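Local coordinates for putative immunoglobulin-blocking virulence protein (Mycoplasma mycoides subsp. capri, PDB 7ADK) that probably binds host immunoglobulins and blocks their action, serving as a virulence factor against antibody defence, at residues R352-D357 and S399-I404; G616-K621 and S648-S653; L657-L662 and D705-Y710. All blocks are in the same frame, centred on the assembly; numbering follows the deposited sequence.

Interaction 1 (R352-D357 and S399-I404); sequences RVFDYD and SKLERI
Leu-401 sets its CD2 methyl squarely over the middle of the Phe-354 ring, 3.5 Å from CD2 to the ring centroid, a CH-pi contact over the face of the ring. All six ring carbons of Phe-354 therefore lie at similar distances from that methyl, while CB of Leu-401 touches the CE1 side of the ring. The second element is a salt bridge between Asp-355 and Arg-403, in which NH1 of Arg-403 donates to OD1 of Asp-355 at 2.8 Å with an N-H...O angle of 165°. OD1 uses its syn lone pair and lies in the guanidinium plane; the carboxylate is turned 59° from that plane, consistent with a bridge through one nitrogen and one oxygen. Arg-403 reaches it by sending CG anti to its backbone N (chi1 -160°) and bending at chi3. Its NH2 is also bonded, to the carbonyl of Leu-413, which helps fix the rotation of the guanidinium. The contact joins the loop after helix 339-351 to strand 396-403 of the mixed sheet, which lies between strands 375-379 and 415-422. Trp-375, from the first of these, meets the Phe-354 ring edge-to-face, and Val-418, from the second, packs against both Phe-354 and Leu-401.

Interaction 2 (G616-K621 and S648-S653); sequences GIKSLK and SYFEIS
Lys-618 starts toward strand 650-652 with CG anti to its own carbonyl carbon (chi1 -74°), then bends at chi3 and again at chi4, so that the aliphatic part passes the strand while the ammonium end curls back to its own loop. On the way, CD of Lys-618 packs on the backbone O of Glu-651 at 3.5 Å. NZ of Lys-618 ends 3.0 Å from O of Gly-616 and is hydrogen-bonded to it, approaching 29° away from the carbonyl plane. Phe-650 comes from the other segment with CG anti to its backbone N (chi1 175°), which carries the ring toward the loop, edge first: O of Lys-618 lies near the ring plane, at the edge, 3.6 Å from CZ of Phe-650. Ile-652, two residues on, adds its CD1 methyl, 4.3 Å from CB of Lys-618. The carbonyl of Lys-618 is thus flanked by apolar carbon, and its polar need is met by the hydroxyl of Tyr-707. The carboxylate of Glu-651 carries the opposite charge but stays out of contact, OE1 5.5 Å from NZ of Lys-618; an attraction at that range would probably be mild, and OE2 is bonded to Ser-691. Within the loop, OG of Ser-619 accepts from N of Lys-621 at 3.3 Å, an ST turn, and also bonds Asp-655. The pieces joined are the loop between strands 608-610 and 640-643 of the five-stranded parallel sheet and strand 650-652, an outermost strand of the three-stranded parallel sheet. Strand 688-690 runs parallel beside it, with Ile-688 against Phe-650 and Ile-652, while Tyr-707 of helix 698-709 packs on both of these side chains.

Interaction 3 (L657-L662 and D705-Y710); sequences LNEANL and DKYFEY
Glu-659 meets Tyr-707 where a loop lies against helix 698-709, the helix of a beta-alpha-beta crossover that links the neighbouring parallel strands 688-690 and 720-722. Polar proximity comes first. The two side chains approach from opposite directions, and OE1 of Glu-659 sits 3.1 Å from OH of Tyr-707. The carboxylate comes obliquely to the ring, the two planes 36° apart, and OE1 of Glu-659 also lies beside CE2 of Tyr-707 at 3.2 Å. An extended chain, with CG anti to the backbone N (chi1 168°), takes the carboxylate that far from the loop. The phenol proton is best accounted for elsewhere, since the hydroxyl bonds the carbonyl of Lys-618, while OE2 of Glu-659 accepts from the backbone N of Leu-620. Both polar ends are therefore held by residues of the same loop, 616-621, and this is probably what sets the two oxygens side by side.

Apolar packing belongs to the Tyr-707 side chain, which touches Ile-677 of strand 676-679, in the five-stranded sheet, and Ile-688 of strand 688-690, in the three-stranded one.

Further hydrogen bonds tie the loop to the preceding turns of the helix: the backbone O of Glu-659 receives ND2 of Asn-703, and ND2 of Asn-661 reaches OE1 of Glu-699. Asn-661 also turns OD1 back on its own loop, where N of Leu-662 makes a weak bond to it at 2.9 Å.

Within 705-710, N of Tyr-710 donates to O of Lys-706 at 2.9 Å, and NZ of Lys-706 makes a weak hydrogen bond of 3.4 Å to OH of Tyr-710, four residues on.

Interactions 2 and 3 form one continuous patch, their centres about 11 Å apart. Two probable hydrogen bonds join them: OH of Tyr-707 to O of Lys-618 at 2.7 Å, and N of Leu-620 to OE2 of Glu-659 at 3.0 Å. The loop at 616-621 is thus bound to both partners of interaction 3, and the Phe-650 and Tyr-707 rings pack beside this seam, joining strand 650-652 to helix 698-709. Interaction 1 stands apart in the mixed sheet, its centre about 51 Å from that of interaction 2 and about 52 Å from that of interaction 3, on the opposite side of the chain's centre from the latter.

Interaction 1 (R352-D357 and S399-I404)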
loop_
_atom_site.group_PDB
_atom_site.type_symbol
_atom_site.label_atom_id
_atom_site.label_comp_id
_atom_site.label_asym_id
_atom_site.label_seq_id
_atom_site.Cartn_x
_atom_site.Cartn_y
_atom_site.Cartn_z
ATOM N N ARG A 352 36.405 -7.874 7.298
ATOM C CA ARG A 352 35.834 -8.562 6.133
ATOM C C ARG A 352 36.683 -9.757 5.709
ATOM O O ARG A 352 37.900 -9.654 5.604
ATOM C CB ARG A 352 35.636 -7.586 4.973
ATOM C CG ARG A 352 34.692 -6.474 5.394
ATOM C CD ARG A 352 34.336 -5.536 4.256
ATOM N NE ARG A 352 33.297 -6.092 3.391
ATOM C CZ ARG A 352 32.294 -5.422 2.868
ATOM N NH1 ARG A 352 32.240 -4.124 2.837
ATOM N NH2 ARG A 352 31.293 -6.070 2.388
ATOM N N VAL A 353 36.045 -10.878 5.394
ATOM C CA VAL A 353 36.619 -11.859 4.468
ATOM C C VAL A 353 36.368 -11.346 3.049
ATOM O O VAL A 353 35.382 -10.649 2.820
ATOM C CB VAL A 353 36.090 -13.274 4.754
ATOM C CG1 VAL A 353 34.649 -13.493 4.358
ATOM C CG2 VAL A 353 36.936 -14.325 4.055
ATOM N N PHE A 354 37.289 -11.589 2.117
ATOM C CA PHE A 354 37.386 -10.808 0.877
ATOM C C PHE A 354 37.640 -9.310 1.155
ATOM O O PHE A 354 36.946 -8.419 0.679
ATOM C CB PHE A 354 36.232 -11.102 -0.092
ATOM C CG PHE A 354 35.930 -12.571 -0.284
ATOM C CD1 PHE A 354 36.946 -13.458 -0.680
ATOM C CD2 PHE A 354 34.628 -13.056 -0.084
ATOM C CE1 PHE A 354 36.664 -14.814 -0.898
ATOM C CE2 PHE A 354 34.340 -14.412 -0.304
ATOM C CZ PHE A 354 35.356 -15.288 -0.722
ATOM N N ASP A 355 38.654 -9.043 1.977
ATOM C CA ASP A 355 39.106 -7.720 2.416
ATOM C C ASP A 355 39.612 -6.816 1.281
ATOM O O ASP A 355 40.015 -7.291 0.217
ATOM C CB ASP A 355 40.241 -7.898 3.431
ATOM C CG ASP A 355 41.468 -8.591 2.833
ATOM O OD1 ASP A 355 41.386 -9.789 2.496
ATOM O OD2 ASP A 355 42.525 -7.949 2.704
ATOM N N TYR A 356 39.628 -5.500 1.519
ATOM C CA TYR A 356 40.167 -4.485 0.613
ATOM C C TYR A 356 40.726 -3.270 1.371
ATOM O O TYR A 356 40.318 -2.990 2.490
ATOM C CB TYR A 356 39.118 -4.105 -0.441
ATOM C CG TYR A 356 37.779 -3.588 0.043
ATOM C CD1 TYR A 356 37.590 -2.216 0.264
ATOM C CD2 TYR A 356 36.695 -4.470 0.195
ATOM C CE1 TYR A 356 36.328 -1.723 0.616
ATOM C CE2 TYR A 356 35.426 -3.982 0.538
ATOM C CZ TYR A 356 35.236 -2.603 0.738
ATOM O OH TYR A 356 34.007 -2.116 1.020
ATOM N N ASP A 357 41.691 -2.559 0.784
ATOM C CA ASP A 357 42.479 -1.536 1.492
ATOM C C ASP A 357 41.796 -0.164 1.615
ATOM O O ASP A 357 42.231 0.686 2.386
ATOM C CB ASP A 357 43.831 -1.399 0.787
ATOM C CG ASP A 357 44.932 -0.784 1.641
ATOM O OD1 ASP A 357 45.910 -0.259 1.071
ATOM O OD2 ASP A 357 44.859 -0.836 2.886
ATOM N N SER A 399 30.928 -20.257 -7.627
ATOM C CA SER A 399 31.899 -19.308 -8.169
ATOM C C SER A 399 33.155 -19.260 -7.312
ATOM O O SER A 399 33.116 -19.469 -6.112
ATOM C CB SER A 399 31.280 -17.934 -8.392
ATOM O OG SER A 399 30.795 -17.338 -7.258
ATOM N N LYS A 400 34.292 -19.002 -7.941
ATOM C CA LYS A 400 35.613 -18.888 -7.321
ATOM C C LYS A 400 35.979 -17.410 -7.243
ATOM O O LYS A 400 35.895 -16.716 -8.244
ATOM C CB LYS A 400 36.609 -19.688 -8.178
ATOM C CG LYS A 400 38.020 -19.826 -7.584
ATOM C CD LYS A 400 38.161 -20.832 -6.433
ATOM C CE LYS A 400 37.851 -22.281 -6.833
ATOM N NZ LYS A 400 38.793 -22.823 -7.824
ATOM N N LEU A 401 36.393 -16.926 -6.083
ATOM C CA LEU A 401 37.052 -15.633 -5.917
ATOM C C LEU A 401 38.553 -15.858 -5.724
ATOM O O LEU A 401 38.924 -16.715 -4.933
ATOM C CB LEU A 401 36.472 -14.898 -4.701
ATOM C CG LEU A 401 35.361 -13.902 -5.037
ATOM C CD1 LEU A 401 34.081 -14.560 -5.525
ATOM C CD2 LEU A 401 35.019 -13.093 -3.806
ATOM N N GLU A 402 39.414 -15.070 -6.371
ATOM C CA GLU A 402 40.857 -14.992 -6.093
ATOM C C GLU A 402 41.355 -13.538 -6.004
ATOM O O GLU A 402 40.893 -12.662 -6.735
ATOM C CB GLU A 402 41.659 -15.843 -7.089
ATOM C CG GLU A 402 41.486 -15.453 -8.559
ATOM C CD GLU A 402 42.328 -16.289 -9.534
ATOM O OE1 GLU A 402 42.612 -15.813 -10.657
ATOM O OE2 GLU A 402 42.707 -17.438 -9.218
ATOM N N ARG A 403 42.275 -13.259 -5.075
ATOM C CA ARG A 403 42.871 -11.929 -4.864
ATOM C C ARG A 403 43.847 -11.620 -6.012
ATOM O O ARG A 403 44.710 -12.439 -6.317
ATOM C CB ARG A 403 43.532 -11.869 -3.471
ATOM C CG ARG A 403 43.732 -10.441 -2.962
ATOM C CD ARG A 403 44.585 -10.314 -1.692
ATOM N NE ARG A 403 43.840 -10.533 -0.440
ATOM C CZ ARG A 403 43.946 -11.534 0.410
ATOM N NH1 ARG A 403 43.262 -11.583 1.502
ATOM N NH2 ARG A 403 44.731 -12.537 0.222
ATOM N N ILE A 404 43.729 -10.457 -6.657
ATOM C CA ILE A 404 44.448 -10.126 -7.898
ATOM C C ILE A 404 45.961 -10.043 -7.666
ATOM O O ILE A 404 46.722 -10.646 -8.414
ATOM C CB ILE A 404 43.848 -8.853 -8.530
ATOM C CG1 ILE A 404 42.440 -9.158 -9.086
ATOM C CG2 ILE A 404 44.735 -8.288 -9.642
ATOM C CD1 ILE A 404 41.631 -7.928 -9.489
#

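Interaction 2 (G616-K621 and S648-S653)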
loop_
_atom_site.group_PDB
_atom_site.type_symbol
_atom_site.label_atom_id
_atom_site.label_comp_id
_atom_site.label_asym_id
_atom_site.label_seq_id
_atom_site.Cartn_x
_atom_site.Cartn_y
_atom_site.Cartn_z
ATOM N N GLY A 616 4.118 -15.662 27.081
ATOM C CA GLY A 616 3.989 -15.463 28.530
ATOM C C GLY A 616 4.226 -14.032 29.028
ATOM O O GLY A 616 3.724 -13.661 30.085
ATOM N N ILE A 617 4.945 -13.200 28.275
ATOM C CA ILE A 617 5.319 -11.840 28.676
ATOM C C ILE A 617 4.146 -10.867 28.481
ATOM O O ILE A 617 3.588 -10.756 27.389
ATOM C CB ILE A 617 6.585 -11.380 27.921
ATOM C CG1 ILE A 617 7.745 -12.354 28.177
ATOM C CG2 ILE A 617 7.000 -9.961 28.332
ATOM C CD1 ILE A 617 8.973 -12.094 27.335
ATOM N N LYS A 618 3.787 -10.127 29.531
ATOM C CA LYS A 618 2.666 -9.167 29.528
ATOM C C LYS A 618 3.079 -7.729 29.845
ATOM O O LYS A 618 2.285 -6.809 29.738
ATOM C CB LYS A 618 1.584 -9.690 30.489
ATOM C CG LYS A 618 0.833 -10.885 29.876
ATOM C CD LYS A 618 -0.143 -11.558 30.837
ATOM C CE LYS A 618 0.506 -12.379 31.957
ATOM N NZ LYS A 618 1.109 -13.648 31.502
ATOM N N SER A 619 4.319 -7.510 30.233
ATOM C CA SER A 619 4.800 -6.309 30.899
ATOM C C SER A 619 6.322 -6.205 30.771
ATOM O O SER A 619 6.980 -7.157 30.363
ATOM C CB SER A 619 4.386 -6.402 32.372
ATOM O OG SER A 619 4.905 -7.545 33.015
ATOM N N LEU A 620 6.912 -5.088 31.182
ATOM C CA LEU A 620 8.359 -4.983 31.437
ATOM C C LEU A 620 8.787 -5.590 32.800
ATOM O O LEU A 620 9.859 -5.261 33.301
ATOM C CB LEU A 620 8.812 -3.518 31.267
ATOM C CG LEU A 620 9.236 -3.117 29.846
ATOM C CD1 LEU A 620 8.174 -3.377 28.799
ATOM C CD2 LEU A 620 9.563 -1.629 29.813
ATOM N N LYS A 621 7.978 -6.454 33.436
ATOM C CA LYS A 621 8.376 -7.155 34.670
ATOM C C LYS A 621 9.617 -8.013 34.407
ATOM O O LYS A 621 9.665 -8.739 33.425
ATOM C CB LYS A 621 7.224 -8.034 35.199
ATOM C CG LYS A 621 7.509 -8.623 36.591
ATOM C CD LYS A 621 6.544 -9.735 37.015
ATOM C CE LYS A 621 6.987 -11.131 36.591
ATOM N NZ LYS A 621 8.073 -11.665 37.442
ATOM N N SER A 648 -9.942 -10.713 22.430
ATOM C CA SER A 648 -10.387 -9.309 22.380
ATOM C C SER A 648 -10.090 -8.507 23.651
ATOM O O SER A 648 -10.090 -7.285 23.623
ATOM C CB SER A 648 -11.885 -9.260 22.103
ATOM O OG SER A 648 -12.604 -9.854 23.167
ATOM N N TYR A 649 -9.836 -9.190 24.763
ATOM C CA TYR A 649 -9.430 -8.623 26.036
ATOM C C TYR A 649 -7.929 -8.820 26.263
ATOM O O TYR A 649 -7.377 -9.885 26.011
ATOM C CB TYR A 649 -10.283 -9.220 27.165
ATOM C CG TYR A 649 -10.297 -10.735 27.266
ATOM C CD1 TYR A 649 -11.267 -11.483 26.579
ATOM C CD2 TYR A 649 -9.347 -11.395 28.056
ATOM C CE1 TYR A 649 -11.279 -12.885 26.680
ATOM C CE2 TYR A 649 -9.360 -12.799 28.165
ATOM C CZ TYR A 649 -10.326 -13.550 27.473
ATOM O OH TYR A 649 -10.344 -14.903 27.584
ATOM N N PHE A 650 -7.241 -7.803 26.764
ATOM C CA PHE A 650 -5.896 -7.983 27.293
ATOM C C PHE A 650 -5.988 -8.476 28.740
ATOM O O PHE A 650 -6.196 -7.697 29.663
ATOM C CB PHE A 650 -5.100 -6.682 27.140
ATOM C CG PHE A 650 -3.724 -6.731 27.766
ATOM C CD1 PHE A 650 -2.787 -7.681 27.329
ATOM C CD2 PHE A 650 -3.390 -5.853 28.808
ATOM C CE1 PHE A 650 -1.529 -7.754 27.941
ATOM C CE2 PHE A 650 -2.135 -5.927 29.418
ATOM C CZ PHE A 650 -1.206 -6.879 28.984
ATOM N N GLU A 651 -5.865 -9.780 28.942
ATOM C CA GLU A 651 -5.854 -10.394 30.264
ATOM C C GLU A 651 -4.530 -10.105 30.967
ATOM O O GLU A 651 -3.453 -10.356 30.420
ATOM C CB GLU A 651 -6.150 -11.899 30.141
ATOM C CG GLU A 651 -6.607 -12.579 31.436
ATOM C CD GLU A 651 -5.492 -12.960 32.411
ATOM O OE1 GLU A 651 -4.323 -13.123 32.004
ATOM O OE2 GLU A 651 -5.791 -13.144 33.608
ATOM N N ILE A 652 -4.587 -9.547 32.175
ATOM C CA ILE A 652 -3.409 -9.313 33.009
ATOM C C ILE A 652 -3.731 -9.580 34.486
ATOM O O ILE A 652 -4.778 -9.179 34.983
ATOM C CB ILE A 652 -2.785 -7.930 32.694
ATOM C CG1 ILE A 652 -1.448 -7.721 33.423
ATOM C CG2 ILE A 652 -3.725 -6.764 32.983
ATOM C CD1 ILE A 652 -0.546 -6.681 32.776
ATOM N N SER A 653 -2.822 -10.264 35.183
ATOM C CA SER A 653 -2.865 -10.442 36.637
ATOM C C SER A 653 -2.733 -9.091 37.365
ATOM O O SER A 653 -2.420 -8.062 36.770
ATOM C CB SER A 653 -1.775 -11.439 37.055
ATOM O OG SER A 653 -1.873 -11.818 38.408
#

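Interaction 3 (L657-L662 and D705-Y710)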
loop_
_atom_site.group_PDB
_atom_site.type_symbol
_atom_site.label_atom_id
_atom_site.label_comp_id
_atom_site.label_asym_id
_atom_site.label_seq_id
_atom_site.Cartn_x
_atom_site.Cartn_y
_atom_site.Cartn_z
ATOM N N LEU A 657 1.389 -3.556 39.807
ATOM C CA LEU A 657 2.130 -2.896 40.887
ATOM C C LEU A 657 3.651 -2.927 40.647
ATOM O O LEU A 657 4.383 -2.065 41.130
ATOM C CB LEU A 657 1.830 -3.609 42.215
ATOM C CG LEU A 657 0.395 -3.485 42.750
ATOM C CD1 LEU A 657 -0.598 -4.435 42.093
ATOM C CD2 LEU A 657 0.397 -3.815 44.237
ATOM N N ASN A 658 4.116 -3.925 39.896
ATOM C CA ASN A 658 5.510 -4.261 39.650
ATOM C C ASN A 658 5.812 -4.588 38.169
ATOM O O ASN A 658 6.797 -5.258 37.869
ATOM C CB ASN A 658 5.941 -5.358 40.637
ATOM C CG ASN A 658 5.165 -6.648 40.489
ATOM O OD1 ASN A 658 4.139 -6.864 41.113
ATOM N ND2 ASN A 658 5.650 -7.555 39.693
ATOM N N GLU A 659 5.024 -4.083 37.216
ATOM C CA GLU A 659 5.569 -3.835 35.880
ATOM C C GLU A 659 6.594 -2.692 35.995
ATOM O O GLU A 659 6.298 -1.649 36.584
ATOM C CB GLU A 659 4.485 -3.499 34.842
ATOM C CG GLU A 659 5.183 -2.957 33.578
ATOM C CD GLU A 659 4.318 -2.725 32.349
ATOM O OE1 GLU A 659 3.137 -2.363 32.489
ATOM O OE2 GLU A 659 4.864 -2.853 31.235
ATOM N N ALA A 660 7.772 -2.858 35.400
ATOM C CA ALA A 660 8.777 -1.821 35.403
ATOM C C ALA A 660 8.289 -0.614 34.564
ATOM O O ALA A 660 7.941 -0.736 33.388
ATOM C CB ALA A 660 10.102 -2.440 34.995
ATOM N N ASN A 661 8.196 0.539 35.226
ATOM C CA ASN A 661 7.318 1.668 34.907
ATOM C C ASN A 661 7.902 2.734 33.960
ATOM O O ASN A 661 7.431 2.911 32.836
ATOM C CB ASN A 661 6.818 2.273 36.243
ATOM C CG ASN A 661 7.882 2.664 37.268
ATOM O OD1 ASN A 661 9.081 2.495 37.093
ATOM N ND2 ASN A 661 7.492 3.223 38.374
ATOM N N LEU A 662 8.924 3.461 34.415
ATOM C CA LEU A 662 9.519 4.623 33.740
ATOM C C LEU A 662 10.434 4.243 32.566
ATOM O O LEU A 662 11.029 5.109 31.925
ATOM C CB LEU A 662 10.315 5.458 34.766
ATOM C CG LEU A 662 9.554 5.962 36.007
ATOM C CD1 LEU A 662 10.528 6.529 37.014
ATOM C CD2 LEU A 662 8.537 7.022 35.660
ATOM N N ASP A 705 -2.599 3.200 33.465
ATOM C CA ASP A 705 -2.774 4.344 32.562
ATOM C C ASP A 705 -2.061 4.154 31.222
ATOM O O ASP A 705 -2.645 4.389 30.164
ATOM C CB ASP A 705 -2.272 5.639 33.210
ATOM C CG ASP A 705 -3.005 6.056 34.484
ATOM O OD1 ASP A 705 -4.027 5.439 34.851
ATOM O OD2 ASP A 705 -2.582 7.063 35.090
ATOM N N LYS A 706 -0.831 3.637 31.248
ATOM C CA LYS A 706 0.021 3.529 30.061
ATOM C C LYS A 706 -0.536 2.581 29.010
ATOM O O LYS A 706 -0.457 2.905 27.834
ATOM C CB LYS A 706 1.451 3.128 30.437
ATOM C CG LYS A 706 2.130 3.974 31.520
ATOM C CD LYS A 706 1.814 5.475 31.467
ATOM C CE LYS A 706 2.568 6.251 32.543
ATOM N NZ LYS A 706 4.015 6.314 32.285
ATOM N N TYR A 707 -1.134 1.451 29.391
ATOM C CA TYR A 707 -1.784 0.561 28.424
ATOM C C TYR A 707 -2.978 1.208 27.710
ATOM O O TYR A 707 -3.254 0.844 26.578
ATOM C CB TYR A 707 -2.251 -0.737 29.078
ATOM C CG TYR A 707 -1.183 -1.709 29.523
ATOM C CD1 TYR A 707 -0.653 -2.658 28.628
ATOM C CD2 TYR A 707 -0.786 -1.719 30.865
ATOM C CE1 TYR A 707 0.285 -3.602 29.080
ATOM C CE2 TYR A 707 0.141 -2.669 31.319
ATOM C CZ TYR A 707 0.677 -3.609 30.432
ATOM O OH TYR A 707 1.535 -4.538 30.904
ATOM N N PHE A 708 -3.695 2.147 28.331
ATOM C CA PHE A 708 -4.753 2.886 27.645
ATOM C C PHE A 708 -4.196 4.051 26.822
ATOM O O PHE A 708 -4.648 4.276 25.710
ATOM C CB PHE A 708 -5.788 3.353 28.674
ATOM C CG PHE A 708 -6.603 2.224 29.264
ATOM C CD1 PHE A 708 -7.448 1.477 28.428
ATOM C CD2 PHE A 708 -6.564 1.947 30.639
ATOM C CE1 PHE A 708 -8.216 0.431 28.954
ATOM C CE2 PHE A 708 -7.345 0.913 31.173
ATOM C CZ PHE A 708 -8.157 0.147 30.325
ATOM N N GLU A 709 -3.195 4.770 27.314
ATOM C CA GLU A 709 -2.617 5.931 26.652
ATOM C C GLU A 709 -1.782 5.546 25.421
ATOM O O GLU A 709 -1.983 6.107 24.343
ATOM C CB GLU A 709 -1.814 6.726 27.678
ATOM C CG GLU A 709 -1.329 8.076 27.166
ATOM C CD GLU A 709 -0.468 8.821 28.191
ATOM O OE1 GLU A 709 -0.397 8.417 29.359
ATOM O OE2 GLU A 709 0.154 9.833 27.836
ATOM N N TYR A 710 -0.871 4.586 25.551
ATOM C CA TYR A 710 0.125 4.267 24.529
ATOM C C TYR A 710 -0.379 3.288 23.462
ATOM O O TYR A 710 0.313 3.081 22.473
ATOM C CB TYR A 710 1.405 3.761 25.214
ATOM C CG TYR A 710 2.089 4.689 26.216
ATOM C CD1 TYR A 710 1.807 6.067 26.269
ATOM C CD2 TYR A 710 3.050 4.158 27.096
ATOM C CE1 TYR A 710 2.441 6.892 27.209
ATOM C CE2 TYR A 710 3.692 4.980 28.042
ATOM C CZ TYR A 710 3.377 6.352 28.107
ATOM O OH TYR A 710 3.959 7.152 29.037
#